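Local coordinates for protein cysteine desulfurase (Stenotrophomonas maltophilia, PDB 6WCI) that probably removes sulfur from L-cysteine with the help of pyridoxal 5'-phosphate, leaving L-alanine and passing the sulfur to a carrier, at residues G133-T139 with E184-V190; A164-P168 with L388-F392; I216-S222 with C237-T243. The contacts are given in a common frame with arbitrary orientation. Residues are numbered along the deposited sequence.

Overall arrangement
Contact 1 closes first along the chain. It pairs strand 135-139 with strand 185-191, and the loop between them includes edge strand 160-164. Contact 2 begins inside that loop, at 164-168, and closes only at helix 386-392, so contacts 1 and 2 cross. Ile138 O and Ala164 N, 2.9 Å apart, probably join them by a hydrogen bond. Contact 3 follows contact 1 in series and is nested inside the loop closed by contact 2; the nearest atoms of contacts 2 and 3 are about 11 Å apart. It pairs strands 216-220 and 239-243. Contacts 1 and 3 share one sheet, with strands 185-191 and 216-220 adjacent. Contact 2 ties the edge of this sheet to the C-terminal part of the chain.

Contact 1. Residues G133-T139 with E184-V190; sequences GDVILIT and EVKLLAV
Leu137 (chi1 t, chi2 p) lies over Val185 and Leu188 of the neighbouring strand 185-190, with Leu137 CB 3.8 Å from Val185 CG1 and Leu137 CG 3.9 Å from Leu188 CD1. Strands 135-139 and 185-190 run parallel, 13° apart, with axes 4.6 Å apart at their closest. The bridges are Val135-Val185, Ile136-Leu187, Leu137-Leu188 and Ile138-Ala189. The register slips by one after the first pair, a beta bulge, and Lys186 has a psi of -15°. Five backbone hydrogen bonds join the strands: Val135 N to Glu184 O (2.9 Å), Lys186 N to Val135 O (2.9 Å), Leu137 N to Leu187 O (2.8 Å), Ala189 N to Leu137 O (2.7 Å) and Thr139 N to Ala189 O (3.2 Å). Val135 and Val185 (both t) share the face of Leu137, with Val135 CG1 3.9 Å from Val185 CG2. Ile136 and Ile138 (both m) lie on the other face with Leu187 and Ala189. There Ile136 CG2 is 4.0 Å from Leu187 CD2, and Trp150 of helix 148-157 packs on Ile138, Leu187 and Ala189. Leu177 and Ala180 of helix 174-180 touch Leu137. Helices on both faces of parallel strands are characteristic of the large domain of class-V PLP enzymes. The chemistry is backbone pairing between two apolar faces, which implies a contact held by hydrogen bonds in the sheet and burial above and below it.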
loop_
_atom_site.group_PDB
_atom_site.type_symbol
_atom_site.label_atom_id
_atom_site.label_comp_id
_atom_site.label_asym_id
_atom_site.label_seq_id
_atom_site.Cartn_x
_atom_site.Cartn_y
_atom_site.Cartn_z
ATOM N N GLY B 133 3.449 29.640 -15.576
ATOM C CA GLY B 133 2.393 30.623 -15.607
ATOM C C GLY B 133 1.099 30.153 -14.964
ATOM O O GLY B 133 0.343 30.977 -14.441
ATOM N N ASP B 134 0.830 28.852 -14.993
ATOM C CA ASP B 134 -0.355 28.325 -14.338
ATOM C C ASP B 134 -0.208 28.412 -12.822
ATOM O O ASP B 134 0.895 28.369 -12.270
ATOM C CB ASP B 134 -0.607 26.870 -14.734
ATOM C CG ASP B 134 -0.879 26.684 -16.224
ATOM O OD1 ASP B 134 -1.429 27.595 -16.870
ATOM O OD2 ASP B 134 -0.561 25.585 -16.742
ATOM N N VAL B 135 -1.340 28.511 -12.142
ATOM C CA VAL B 135 -1.362 28.670 -10.697
ATOM C C VAL B 135 -2.106 27.501 -10.091
ATOM O O VAL B 135 -3.180 27.127 -10.577
ATOM C CB VAL B 135 -2.008 30.007 -10.299
ATOM C CG1 VAL B 135 -2.202 30.084 -8.775
ATOM C CG2 VAL B 135 -1.143 31.136 -10.809
ATOM N N ILE B 136 -1.513 26.902 -9.058
ATOM C CA ILE B 136 -2.173 25.928 -8.200
ATOM C C ILE B 136 -2.551 26.653 -6.914
ATOM O O ILE B 136 -1.694 27.244 -6.245
ATOM C CB ILE B 136 -1.264 24.727 -7.899
ATOM C CG1 ILE B 136 -0.792 24.052 -9.195
ATOM C CG2 ILE B 136 -1.970 23.726 -6.971
ATOM C CD1 ILE B 136 0.274 22.999 -8.970
ATOM N N LEU B 137 -3.828 26.624 -6.573
ATOM C CA LEU B 137 -4.327 27.336 -5.401
ATOM C C LEU B 137 -4.545 26.311 -4.295
ATOM O O LEU B 137 -5.250 25.317 -4.502
ATOM C CB LEU B 137 -5.612 28.092 -5.735
ATOM C CG LEU B 137 -6.172 29.025 -4.657
ATOM C CD1 LEU B 137 -5.178 30.128 -4.349
ATOM C CD2 LEU B 137 -7.507 29.615 -5.086
ATOM N N ILE B 138 -3.903 26.530 -3.146
ATOM C CA ILE B 138 -3.909 25.599 -2.017
ATOM C C ILE B 138 -4.310 26.376 -0.775
ATOM O O ILE B 138 -3.766 27.457 -0.531
ATOM C CB ILE B 138 -2.522 24.962 -1.797
ATOM C CG1 ILE B 138 -1.950 24.419 -3.120
ATOM C CG2 ILE B 138 -2.575 23.907 -0.683
ATOM C CD1 ILE B 138 -0.542 23.874 -2.986
ATOM N N THR B 139 -5.224 25.828 0.029
ATOM C CA THR B 139 -5.669 26.581 1.203
ATOM C C THR B 139 -4.634 26.518 2.320
ATOM O O THR B 139 -3.861 25.562 2.436
ATOM C CB THR B 139 -7.007 26.078 1.750
ATOM O OG1 THR B 139 -6.772 25.115 2.786
ATOM C CG2 THR B 139 -7.852 25.460 0.665
ATOM N N GLU B 184 -5.736 32.377 -14.376
ATOM C CA GLU B 184 -4.505 31.597 -14.439
ATOM C C GLU B 184 -4.496 30.418 -13.477
ATOM O O GLU B 184 -3.613 29.552 -13.575
ATOM C CB GLU B 184 -3.294 32.496 -14.179
ATOM C CG GLU B 184 -3.342 33.247 -12.874
ATOM C CD GLU B 184 -3.977 34.618 -13.005
ATOM O OE1 GLU B 184 -4.558 34.927 -14.071
ATOM O OE2 GLU B 184 -3.890 35.385 -12.028
ATOM N N VAL B 185 -5.462 30.351 -12.566
ATOM C CA VAL B 185 -5.564 29.237 -11.637
ATOM C C VAL B 185 -6.193 28.055 -12.362
ATOM O O VAL B 185 -7.290 28.168 -12.918
ATOM C CB VAL B 185 -6.395 29.616 -10.402
ATOM C CG1 VAL B 185 -6.401 28.470 -9.439
ATOM C CG2 VAL B 185 -5.852 30.886 -9.749
ATOM N N LYS B 186 -5.510 26.910 -12.336
ATOM C CA LYS B 186 -6.022 25.715 -12.981
ATOM C C LYS B 186 -6.436 24.618 -12.010
ATOM O O LYS B 186 -7.132 23.682 -12.432
ATOM C CB LYS B 186 -4.980 25.162 -13.968
ATOM C CG LYS B 186 -4.468 26.185 -14.980
ATOM C CD LYS B 186 -5.607 26.736 -15.823
ATOM C CE LYS B 186 -5.103 27.753 -16.825
ATOM N NZ LYS B 186 -6.221 28.522 -17.462
ATOM N N LEU B 187 -6.039 24.700 -10.735
ATOM C CA LEU B 187 -6.328 23.645 -9.772
ATOM C C LEU B 187 -6.418 24.228 -8.363
ATOM O O LEU B 187 -5.667 25.145 -8.009
ATOM C CB LEU B 187 -5.261 22.530 -9.812
ATOM C CG LEU B 187 -5.556 21.236 -9.036
ATOM C CD1 LEU B 187 -5.022 19.982 -9.777
ATOM C CD2 LEU B 187 -5.031 21.249 -7.596
ATOM N N LEU B 188 -7.335 23.679 -7.567
ATOM C CA LEU B 188 -7.567 24.106 -6.185
ATOM C C LEU B 188 -7.499 22.892 -5.274
ATOM O O LEU B 188 -8.255 21.933 -5.462
ATOM C CB LEU B 188 -8.923 24.796 -6.030
ATOM C CG LEU B 188 -9.424 25.035 -4.600
ATOM C CD1 LEU B 188 -8.538 26.019 -3.853
ATOM C CD2 LEU B 188 -10.857 25.515 -4.631
ATOM N N ALA B 189 -6.587 22.930 -4.301
ATOM C CA ALA B 189 -6.450 21.877 -3.298
ATOM C C ALA B 189 -7.107 22.363 -2.015
ATOM O O ALA B 189 -6.575 23.243 -1.331
ATOM C CB ALA B 189 -4.983 21.509 -3.063
ATOM N N VAL B 190 -8.257 21.783 -1.682
ATOM C CA VAL B 190 -9.069 22.255 -0.568
ATOM C C VAL B 190 -9.508 21.059 0.267
ATOM O O VAL B 190 -10.022 20.070 -0.269
ATOM C CB VAL B 190 -10.286 23.067 -1.060
ATOM C CG1 VAL B 190 -11.057 22.298 -2.145
ATOM C CG2 VAL B 190 -11.196 23.441 0.110
#

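Contact 2. Residues A164-P168 with L388-F392; sequences AEITP and LLQYF
This is a largely apolar contact between a loop and a helix, where the loop leaving edge strand 160-164 meets the last turn of helix 386-392. Residues 165-167 are extended (psi 156 to 167°), and Pro168 turns the chain (psi -12°). Ile166 (chi1 p, chi2 t) points toward the helix. Its CD1 lies 3.7 Å from Leu388 CD1, 3.5 Å from Tyr391 CE2 and 3.8 Å from Phe392 CE2. Ile166 CG1 sits over one face of the Tyr391 ring, 4.0 Å from its centroid, a CH-pi contact. In this PLP-dependent fold the contact joins the seven-stranded sheet to the C-terminal part of the chain, where Phe392 also packs on Arg343 and Ile345 of strand 342-345. Tyr391 (chi1 t) points its ring at the loop. Tyr391 OH ends 3.2 Å from Pro168 CD and 3.2 Å from Ile166 O. Phe392 (chi1 m) presents its ring edge to Pro168, with CE1 3.6 Å from Pro168 O. Glu165 forms a salt bridge with Arg140.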
loop_
_atom_site.group_PDB
_atom_site.type_symbol
_atom_site.label_atom_id
_atom_site.label_comp_id
_atom_site.label_asym_id
_atom_site.label_seq_id
_atom_site.Cartn_x
_atom_site.Cartn_y
_atom_site.Cartn_z
ATOM N N ALA B 164 -4.735 30.177 -0.446
ATOM C CA ALA B 164 -6.060 30.663 -0.079
ATOM C C ALA B 164 -6.135 30.812 1.442
ATOM O O ALA B 164 -5.993 29.827 2.172
ATOM C CB ALA B 164 -7.137 29.711 -0.600
ATOM N N GLU B 165 -6.366 32.039 1.919
ATOM C CA GLU B 165 -6.173 32.324 3.333
ATOM C C GLU B 165 -7.391 31.927 4.165
ATOM O O GLU B 165 -8.483 31.665 3.658
ATOM C CB GLU B 165 -5.869 33.814 3.562
ATOM C CG GLU B 165 -4.457 34.272 3.173
ATOM C CD GLU B 165 -3.344 33.308 3.621
ATOM O OE1 GLU B 165 -3.510 32.577 4.627
ATOM O OE2 GLU B 165 -2.285 33.285 2.951
ATOM N N ILE B 166 -7.182 31.898 5.476
ATOM C CA ILE B 166 -8.234 31.606 6.434
ATOM C C ILE B 166 -8.395 32.823 7.336
ATOM O O ILE B 166 -7.513 33.677 7.423
ATOM C CB ILE B 166 -7.928 30.339 7.262
ATOM C CG1 ILE B 166 -6.675 30.539 8.114
ATOM C CG2 ILE B 166 -7.733 29.124 6.337
ATOM C CD1 ILE B 166 -6.645 29.675 9.370
ATOM N N THR B 167 -9.538 32.900 8.001
ATOM C CA THR B 167 -9.754 33.926 9.011
ATOM C C THR B 167 -9.466 33.370 10.403
ATOM O O THR B 167 -9.517 32.154 10.622
ATOM C CB THR B 167 -11.189 34.461 8.930
ATOM O OG1 THR B 167 -12.120 33.379 8.985
ATOM C CG2 THR B 167 -11.392 35.203 7.637
ATOM N N PRO B 168 -9.133 34.243 11.380
ATOM C CA PRO B 168 -8.630 33.762 12.680
ATOM C C PRO B 168 -9.529 32.785 13.425
ATOM O O PRO B 168 -9.092 32.199 14.419
ATOM C CB PRO B 168 -8.471 35.055 13.488
ATOM C CG PRO B 168 -8.219 36.102 12.466
ATOM C CD PRO B 168 -9.029 35.710 11.262
ATOM N N LEU B 388 -0.277 26.062 8.291
ATOM C CA LEU B 388 -1.392 26.508 9.115
ATOM C C LEU B 388 -0.897 27.049 10.451
ATOM O O LEU B 388 -1.296 28.139 10.878
ATOM C CB LEU B 388 -2.385 25.365 9.320
ATOM C CG LEU B 388 -3.548 25.658 10.276
ATOM C CD1 LEU B 388 -4.380 26.839 9.782
ATOM C CD2 LEU B 388 -4.410 24.421 10.461
ATOM N N LEU B 389 -0.004 26.303 11.111
ATOM C CA LEU B 389 0.589 26.762 12.364
ATOM C C LEU B 389 1.357 28.067 12.192
ATOM O O LEU B 389 1.427 28.871 13.126
ATOM C CB LEU B 389 1.511 25.687 12.937
ATOM C CG LEU B 389 0.890 24.686 13.915
ATOM C CD1 LEU B 389 -0.002 23.669 13.207
ATOM C CD2 LEU B 389 1.977 23.990 14.709
ATOM N N GLN B 390 1.948 28.294 11.020
ATOM C CA GLN B 390 2.683 29.535 10.812
ATOM C C GLN B 390 1.743 30.734 10.817
ATOM O O GLN B 390 2.072 31.781 11.383
ATOM C CB GLN B 390 3.474 29.469 9.509
ATOM N N TYR B 391 0.562 30.593 10.212
ATOM C CA TYR B 391 -0.417 31.679 10.227
ATOM C C TYR B 391 -0.832 32.044 11.651
ATOM O O TYR B 391 -1.039 33.224 11.963
ATOM C CB TYR B 391 -1.637 31.286 9.391
ATOM C CG TYR B 391 -2.863 32.146 9.622
ATOM C CD1 TYR B 391 -3.019 33.367 8.973
ATOM C CD2 TYR B 391 -3.875 31.729 10.486
ATOM C CE1 TYR B 391 -4.141 34.150 9.184
ATOM C CE2 TYR B 391 -4.994 32.501 10.700
ATOM C CZ TYR B 391 -5.127 33.707 10.046
ATOM O OH TYR B 391 -6.250 34.469 10.266
ATOM N N PHE B 392 -0.972 31.050 12.530
ATOM C CA PHE B 392 -1.359 31.353 13.902
ATOM C C PHE B 392 -0.185 31.812 14.757
ATOM O O PHE B 392 -0.401 32.403 15.821
ATOM C CB PHE B 392 -2.055 30.142 14.532
ATOM C CG PHE B 392 -3.491 30.004 14.117
ATOM C CD1 PHE B 392 -4.461 30.831 14.658
ATOM C CD2 PHE B 392 -3.870 29.069 13.172
ATOM C CE1 PHE B 392 -5.784 30.720 14.272
ATOM C CE2 PHE B 392 -5.194 28.949 12.782
ATOM C CZ PHE B 392 -6.150 29.783 13.330
#

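Contact 3. Residues I216-S222 with C237-T243; sequences ITVVDGS and CDFYAIT
Strands 216-220 and 239-243 form a parallel beta-alpha-beta unit with helix 232-235, in the large sheet of this PLP-dependent fold. They run 14° apart, with axes 4.8 Å apart at their closest. Val218 pairs with Phe239, Val219 with Tyr240 and Asp220 with Ala241. The backbone bonds are Val219 N to Phe239 O (2.9 Å), Ala241 N to Val219 O (3.0 Å) and Gly221 N to Ala241 O (2.8 Å). At the start of the pair the backbone pairing is weak and side chains supplement it. Thr217 N donates to Asp238 OD2 (2.9 Å), and Asp238 N donates to Thr217 OG1 (3.2 Å). Across the segments, Thr217 O takes two weak bonds, from Asp238 N (3.4 Å) and Phe239 N (3.2 Å). Asp238 OD1 is satisfied by Arg211 and His262. Val219 CG1 packs 3.5 Å from Tyr240 CE2. Gly221 N lies over one face of the Tyr240 ring; a CB on Gly221 would clash with Tyr240 CE1. Tyr240 OH bonds to His192. At the strand end, Asp220 OD1 accepts from Ser222 N (3.0 Å), an Asx turn, and from Ser222 OG at a very short 2.5 Å. These strand ends reach the cofactor: Thr243 OG1 bonds the phosphate oxygen OP1 of the PLP-lysine at position 246, and Asp220 OD2 lies close to its N1. Water 1 joins the ends, donating to Ser222 O (2.8 Å) and accepting from Thr243 N (2.9 Å).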
loop_
_atom_site.group_PDB
_atom_site.type_symbol
_atom_site.label_atom_id
_atom_site.label_comp_id
_atom_site.label_asym_id
_atom_site.label_seq_id
_atom_site.Cartn_x
_atom_site.Cartn_y
_atom_site.Cartn_z
ATOM N N ILE B 216 -9.963 22.992 -11.640
ATOM C CA ILE B 216 -10.072 21.632 -11.128
ATOM C C ILE B 216 -9.984 21.641 -9.606
ATOM O O ILE B 216 -9.151 22.342 -9.017
ATOM C CB ILE B 216 -8.972 20.742 -11.729
ATOM C CG1 ILE B 216 -9.156 20.596 -13.249
ATOM C CG2 ILE B 216 -8.941 19.392 -11.016
ATOM C CD1 ILE B 216 -10.515 20.044 -13.664
ATOM N N THR B 217 -10.832 20.850 -8.957
ATOM C CA THR B 217 -10.826 20.746 -7.501
ATOM C C THR B 217 -10.379 19.359 -7.064
ATOM O O THR B 217 -10.942 18.351 -7.508
ATOM C CB THR B 217 -12.199 21.054 -6.908
ATOM O OG1 THR B 217 -13.213 20.300 -7.585
ATOM C CG2 THR B 217 -12.503 22.529 -7.024
ATOM N N VAL B 218 -9.377 19.322 -6.184
ATOM C CA VAL B 218 -8.945 18.113 -5.492
ATOM C C VAL B 218 -9.320 18.261 -4.017
ATOM O O VAL B 218 -8.748 19.089 -3.294
ATOM C CB VAL B 218 -7.438 17.873 -5.665
ATOM C CG1 VAL B 218 -7.038 16.582 -4.988
ATOM C CG2 VAL B 218 -7.070 17.844 -7.159
ATOM N N VAL B 219 -10.289 17.473 -3.562
ATOM C CA VAL B 219 -10.843 17.615 -2.221
ATOM C C VAL B 219 -10.289 16.499 -1.344
ATOM O O VAL B 219 -10.417 15.309 -1.671
ATOM C CB VAL B 219 -12.380 17.601 -2.239
ATOM C CG1 VAL B 219 -12.923 17.645 -0.836
ATOM C CG2 VAL B 219 -12.914 18.771 -3.049
ATOM N N ASP B 220 -9.666 16.890 -0.235
ATOM C CA ASP B 220 -9.103 15.962 0.738
ATOM C C ASP B 220 -10.190 15.617 1.754
ATOM O O ASP B 220 -10.539 16.437 2.610
ATOM C CB ASP B 220 -7.883 16.592 1.405
ATOM C CG ASP B 220 -7.207 15.674 2.394
ATOM O OD1 ASP B 220 -7.759 14.600 2.742
ATOM O OD2 ASP B 220 -6.093 16.038 2.821
ATOM N N GLY B 221 -10.726 14.405 1.660
ATOM C CA GLY B 221 -11.810 14.033 2.545
ATOM C C GLY B 221 -11.393 13.173 3.722
ATOM O O GLY B 221 -12.244 12.511 4.326
ATOM N N SER B 222 -10.101 13.193 4.076
ATOM C CA SER B 222 -9.576 12.213 5.030
ATOM C C SER B 222 -10.220 12.341 6.402
ATOM O O SER B 222 -10.388 11.332 7.102
ATOM C CB SER B 222 -8.062 12.350 5.172
ATOM O OG SER B 222 -7.440 12.456 3.909
ATOM N N CYS B 237 -17.098 17.901 -7.165
ATOM C CA CYS B 237 -15.662 18.081 -7.301
ATOM C C CYS B 237 -15.140 17.206 -8.439
ATOM O O CYS B 237 -15.854 16.350 -8.966
ATOM C CB CYS B 237 -14.955 17.749 -5.986
ATOM S SG CYS B 237 -15.242 16.053 -5.357
ATOM N N ASP B 238 -13.881 17.435 -8.830
ATOM C CA ASP B 238 -13.244 16.595 -9.845
ATOM C C ASP B 238 -12.549 15.361 -9.269
ATOM O O ASP B 238 -12.431 14.343 -9.967
ATOM C CB ASP B 238 -12.225 17.412 -10.640
ATOM C CG ASP B 238 -12.862 18.579 -11.358
ATOM O OD1 ASP B 238 -13.514 18.341 -12.399
ATOM O OD2 ASP B 238 -12.746 19.723 -10.849
ATOM N N PHE B 239 -12.065 15.439 -8.031
ATOM C CA PHE B 239 -11.303 14.374 -7.383
ATOM C C PHE B 239 -11.553 14.449 -5.886
ATOM O O PHE B 239 -11.477 15.534 -5.321
ATOM C CB PHE B 239 -9.793 14.520 -7.588
ATOM C CG PHE B 239 -9.347 14.481 -9.021
ATOM C CD1 PHE B 239 -9.042 13.271 -9.635
ATOM C CD2 PHE B 239 -9.177 15.650 -9.733
ATOM C CE1 PHE B 239 -8.608 13.238 -10.957
ATOM C CE2 PHE B 239 -8.742 15.627 -11.048
ATOM C CZ PHE B 239 -8.456 14.416 -11.662
ATOM N N TYR B 240 -11.753 13.291 -5.240
ATOM C CA TYR B 240 -11.995 13.216 -3.802
ATOM C C TYR B 240 -11.213 12.042 -3.221
ATOM O O TYR B 240 -11.332 10.913 -3.711
ATOM C CB TYR B 240 -13.497 13.069 -3.522
ATOM C CG TYR B 240 -13.932 13.293 -2.084
ATOM C CD1 TYR B 240 -13.851 12.280 -1.141
ATOM C CD2 TYR B 240 -14.454 14.518 -1.684
ATOM C CE1 TYR B 240 -14.278 12.491 0.183
ATOM C CE2 TYR B 240 -14.878 14.735 -0.381
ATOM C CZ TYR B 240 -14.785 13.727 0.547
ATOM O OH TYR B 240 -15.211 13.967 1.842
ATOM N N ALA B 241 -10.399 12.311 -2.197
ATOM C CA ALA B 241 -9.469 11.342 -1.621
ATOM C C ALA B 241 -9.834 11.015 -0.173
ATOM O O ALA B 241 -10.095 11.917 0.624
ATOM C CB ALA B 241 -8.040 11.888 -1.673
ATOM N N ILE B 242 -9.812 9.726 0.184
ATOM C CA ILE B 242 -10.077 9.291 1.553
ATOM C C ILE B 242 -8.995 8.308 1.979
ATOM O O ILE B 242 -8.237 7.789 1.158
ATOM C CB ILE B 242 -11.470 8.646 1.716
ATOM C CG1 ILE B 242 -11.582 7.412 0.827
ATOM C CG2 ILE B 242 -12.570 9.651 1.396
ATOM C CD1 ILE B 242 -12.797 6.541 1.103
ATOM N N THR B 243 -8.923 8.054 3.285
ATOM C CA THR B 243 -7.926 7.124 3.788
ATOM C C THR B 243 -8.556 6.160 4.788
ATOM O O THR B 243 -9.376 6.543 5.626
ATOM C CB THR B 243 -6.702 7.873 4.369
ATOM O OG1 THR B 243 -5.593 6.968 4.477
ATOM C CG2 THR B 243 -6.996 8.496 5.721
HETATM O O HOH W 1 -10.580 9.082 5.487
#